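Local coordinates for protein similar to yteR (Bacilus subtilis) (Clostridium acetobutylicum, PDB 4WU0) that probably hydrolyses unsaturated rhamnogalacturonan fragments derived from pectin, as a glycoside hydrolase of family GH105 related to YteR, at residues 159-162 and 163-167; 225-228 and 229-233. All coordinates share one frame; numbering follows the deposited sequence.

Contact 1 of 2, residues 159-162 and 163-167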
# COMPACT_ATOMS: atom_id res chain seq x y z
N PHE A 159 -0.35 -14.31 -2.37
CA PHE A 159 -1.22 -13.85 -1.29
C PHE A 159 -1.58 -14.95 -0.31
O PHE A 159 -1.62 -14.72 0.89
CB PHE A 159 -2.53 -13.27 -1.86
CG PHE A 159 -2.37 -11.87 -2.36
CD1 PHE A 159 -2.51 -10.81 -1.51
CD2 PHE A 159 -2.03 -11.63 -3.68
CE1 PHE A 159 -2.35 -9.51 -1.95
CE2 PHE A 159 -1.86 -10.33 -4.14
CZ PHE A 159 -2.03 -9.27 -3.28
N ILE A 160 -1.86 -16.15 -0.84
CA ILE A 160 -2.29 -17.26 -0.00
C ILE A 160 -1.16 -17.75 0.91
O ILE A 160 -1.38 -18.03 2.08
CB ILE A 160 -2.83 -18.39 -0.89
CG1 ILE A 160 -4.17 -17.97 -1.48
CG2 ILE A 160 -2.99 -19.69 -0.11
CD1 ILE A 160 -4.66 -18.81 -2.65
N ILE A 161 0.03 -17.87 0.36
CA ILE A 161 1.19 -18.31 1.14
C ILE A 161 1.55 -17.25 2.18
O ILE A 161 1.96 -17.58 3.29
CB ILE A 161 2.39 -18.60 0.22
CG1 ILE A 161 2.10 -19.79 -0.69
CG2 ILE A 161 3.67 -18.84 1.03
CD1 ILE A 161 1.81 -21.08 0.03
N THR A 162 1.43 -15.98 1.81
CA THR A 162 1.74 -14.92 2.76
C THR A 162 0.79 -15.00 3.95
O THR A 162 1.22 -14.91 5.10
CB THR A 162 1.68 -13.55 2.08
OG1 THR A 162 2.71 -13.49 1.09
CG2 THR A 162 1.86 -12.42 3.08
N GLU A 163 -0.49 -15.19 3.72
CA GLU A 163 -1.40 -15.31 4.83
C GLU A 163 -1.09 -16.56 5.67
O GLU A 163 -1.12 -16.50 6.90
CB GLU A 163 -2.85 -15.34 4.35
CG GLU A 163 -3.86 -15.29 5.46
CD GLU A 163 -4.49 -16.64 5.81
OE1 GLU A 163 -3.96 -17.70 5.40
OE2 GLU A 163 -5.51 -16.63 6.51
N LYS A 164 -0.75 -17.68 5.03
CA LYS A 164 -0.44 -18.91 5.75
C LYS A 164 0.73 -18.70 6.70
O LYS A 164 0.70 -19.14 7.86
CB LYS A 164 -0.10 -20.03 4.76
CG LYS A 164 0.30 -21.33 5.42
CD LYS A 164 0.63 -22.40 4.39
CE LYS A 164 0.77 -23.76 5.06
NZ LYS A 164 2.16 -24.06 5.50
N ASN A 165 1.76 -18.00 6.24
CA ASN A 165 2.99 -17.87 7.02
C ASN A 165 2.98 -16.71 8.00
O ASN A 165 3.68 -16.77 9.01
CB ASN A 165 4.21 -17.71 6.11
CG ASN A 165 4.59 -19.01 5.38
OD1 ASN A 165 4.58 -20.09 5.96
ND2 ASN A 165 4.93 -18.88 4.11
N LEU A 166 2.23 -15.64 7.71
CA LEU A 166 2.32 -14.42 8.53
C LEU A 166 1.16 -14.19 9.49
O LEU A 166 1.23 -13.32 10.33
CB LEU A 166 2.50 -13.17 7.65
CG LEU A 166 3.93 -12.96 7.12
CD1 LEU A 166 4.34 -14.02 6.09
CD2 LEU A 166 4.11 -11.59 6.54
N LYS A 167 0.09 -14.97 9.36
CA LYS A 167 -1.08 -14.78 10.21
C LYS A 167 -0.89 -15.30 11.63
O LYS A 167 -0.36 -16.40 11.85
CB LYS A 167 -2.31 -15.46 9.60
CG LYS A 167 -3.60 -15.22 10.39
CD LYS A 167 -4.82 -15.84 9.70
CE LYS A 167 -4.81 -17.37 9.76
NZ LYS A 167 -5.14 -17.89 11.12
O HOH W 1 -3.63 -18.90 3.10
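Ile161 and Asn165, one turn apart near the C-terminal end of helix 152-166, lie side by side and point the same way. CG2 of Ile161 comes to 3.3 Å from ND2 of Asn165, meeting the nitrogen end of the amide and standing off its plane. With CG of Asn165 beside its backbone N (chi1 -72°), the amide leans back along the helix towards the isoleucine. Its ND2 donates to Glu114, whose side chain also touches Ile161, so the pair lies under a neighbouring loop.

The apolar contacts one residue further on face the core. CG2 of Thr162 and CD2 of Leu166 are 4.2 Å apart, and Leu132 and Leu129 of helix 129-146 cover them. Thr162 can be buried because OG1 hydrogen-bonds to the carbonyl of Gln158, hiding its polar end within the helix.

Backbone bonds join each residue from Phe159 to Thr162 with the residue four further on, closing with Leu166 N to Thr162 O at 2.9 Å. Lys167 then leaves helical geometry.

On the partly exposed side, one water donates to both Ile160 O and Glu163 OE1, at 2.6 Å each. The Glu163 chain bends at chi2 (-102°), bringing OE1 to within a single water of Ile160 O. Two acceptors that cannot bond each other are thus joined through a water, which the negative carboxylate would probably hold firmly.

Contact 2 of 2, residues 225-228 and 229-233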
# COMPACT_ATOMS: atom_id res chain seq x y z
N ALA A 225 -10.88 -17.44 -2.24
CA ALA A 225 -9.89 -17.52 -1.17
C ALA A 225 -9.37 -16.13 -0.78
O ALA A 225 -9.24 -15.83 0.41
CB ALA A 225 -8.73 -18.43 -1.58
N LEU A 226 -9.04 -15.30 -1.75
CA LEU A 226 -8.54 -13.97 -1.44
C LEU A 226 -9.63 -13.11 -0.79
O LEU A 226 -9.35 -12.33 0.11
CB LEU A 226 -7.93 -13.28 -2.66
CG LEU A 226 -6.44 -13.52 -2.89
CD1 LEU A 226 -6.15 -14.97 -3.19
CD2 LEU A 226 -5.91 -12.62 -4.02
N ILE A 227 -10.87 -13.27 -1.23
CA ILE A 227 -11.97 -12.54 -0.62
C ILE A 227 -12.14 -12.96 0.84
O ILE A 227 -12.33 -12.11 1.72
CB ILE A 227 -13.27 -12.73 -1.44
CG1 ILE A 227 -13.14 -11.98 -2.77
CG2 ILE A 227 -14.51 -12.22 -0.69
CD1 ILE A 227 -14.21 -12.31 -3.80
N LYS A 228 -12.03 -14.26 1.11
CA LYS A 228 -12.11 -14.74 2.48
C LYS A 228 -10.99 -14.16 3.35
O LYS A 228 -11.23 -13.73 4.48
CB LYS A 228 -12.08 -16.28 2.51
CG LYS A 228 -12.10 -16.85 3.91
CD LYS A 228 -12.00 -18.37 3.86
CE LYS A 228 -12.36 -19.02 5.18
NZ LYS A 228 -12.23 -20.51 5.08
N ILE A 229 -9.76 -14.16 2.83
CA ILE A 229 -8.64 -13.58 3.55
C ILE A 229 -8.92 -12.11 3.86
O ILE A 229 -8.67 -11.65 4.97
CB ILE A 229 -7.32 -13.70 2.72
CG1 ILE A 229 -6.91 -15.17 2.62
CG2 ILE A 229 -6.19 -12.86 3.33
CD1 ILE A 229 -5.77 -15.42 1.65
N LEU A 230 -9.44 -11.37 2.89
CA LEU A 230 -9.76 -9.97 3.14
C LEU A 230 -10.81 -9.82 4.25
O LEU A 230 -10.68 -8.96 5.15
CB LEU A 230 -10.23 -9.29 1.85
CG LEU A 230 -10.67 -7.83 2.00
CD1 LEU A 230 -9.56 -6.94 2.51
CD2 LEU A 230 -11.15 -7.28 0.66
N ASN A 231 -11.86 -10.63 4.20
CA ASN A 231 -12.87 -10.58 5.25
C ASN A 231 -12.24 -10.88 6.60
O ASN A 231 -12.57 -10.22 7.59
CB ASN A 231 -14.01 -11.55 4.97
CG ASN A 231 -15.05 -10.95 4.07
OD1 ASN A 231 -16.01 -10.35 4.52
ND2 ASN A 231 -14.85 -11.10 2.78
N ASN A 232 -11.40 -11.90 6.65
CA ASN A 232 -10.76 -12.26 7.92
C ASN A 232 -9.87 -11.14 8.45
O ASN A 232 -9.82 -10.91 9.67
CB ASN A 232 -9.94 -13.55 7.75
CG ASN A 232 -10.81 -14.77 7.55
OD1 ASN A 232 -12.00 -14.77 7.85
ND2 ASN A 232 -10.21 -15.83 7.03
N CYS A 233 -9.17 -10.46 7.55
CA CYS A 233 -8.31 -9.35 7.96
C CYS A 233 -9.16 -8.21 8.51
O CYS A 233 -8.78 -7.58 9.49
CB CYS A 233 -7.48 -8.84 6.78
SG CYS A 233 -6.09 -9.94 6.31
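This is a contact between successive turns of one alpha-helix, 223-240, in the helix-rich (alpha/alpha)-barrel fold characteristic of the six-hairpin glycosidases. One flank of the helix packs against helices 152-166 and 199-215, while another meets the loop at Tyr282 to Pro284. Regular backbone bonds run from Ile229 N to Ala225 O and onward to Asn232 N with Lys228 O, the latter 2.8 Å long.

The residue types follow these surroundings. Leu226 and Ile229 turn their branched side chains into the interhelical layer, where an apolar surface is needed; Leu226 also touches Ile213, and Ile229 meets Tyr205 and Leu209. Within the helix, CG1 of Ile229 lies 3.3 Å from Ala225 O, placed there because it stands beside the backbone N (chi1 -68°). Ala225, partly exposed, has just a methyl group, which packs on the side chain of Ile160 in the neighbouring helix.

Lys228 and Asn232 are exposed, as suits a charged chain and an amide. Their side chains cross obliquely, CG of Lys228 approaching ND2 of Asn232 at 3.8 Å. This CG lies near the base of the chain; beyond it the lysine runs extended and carries its ammonium group away.

Ile227 and Asn231 run side by side under the loop. The asparagine serves two carbonyls: ND2 bonds within the helix to Ile227 O and across to Tyr282 O, tying helix to loop. Ile227 O in turn accepts two donors, Asn231 N and Asn231 ND2, both at 2.9 Å. The bond from ND2 is as straight as the backbone one, at 165°, and Ile227 O lies close to the amide plane of Asn231, but ND2 stands above the carbonyl plane, 51° out of it.

Contact 1 and contact 2 belong to neighbouring helices, 152-166 and 223-240, with their centres about 11 Å apart, and their apolar faces meet directly. CD1 of Leu226 packs on CG1 of Ile160 at 4.0 Å, and its other methyl, CD2, lies equally close to CG of Phe159. One turn along, CD1 of Ile229 rests on CB of Glu163, so the glutamate's aliphatic base joins the interface while its carboxylate remains at the water. Helix 199-215 touches both helices: Tyr205 meets Glu163 and Ile229, and its hydroxyl hydrogen-bonds to Phe159 O. Both contacts lie about 17 Å, centre to centre, from the middle of the chain.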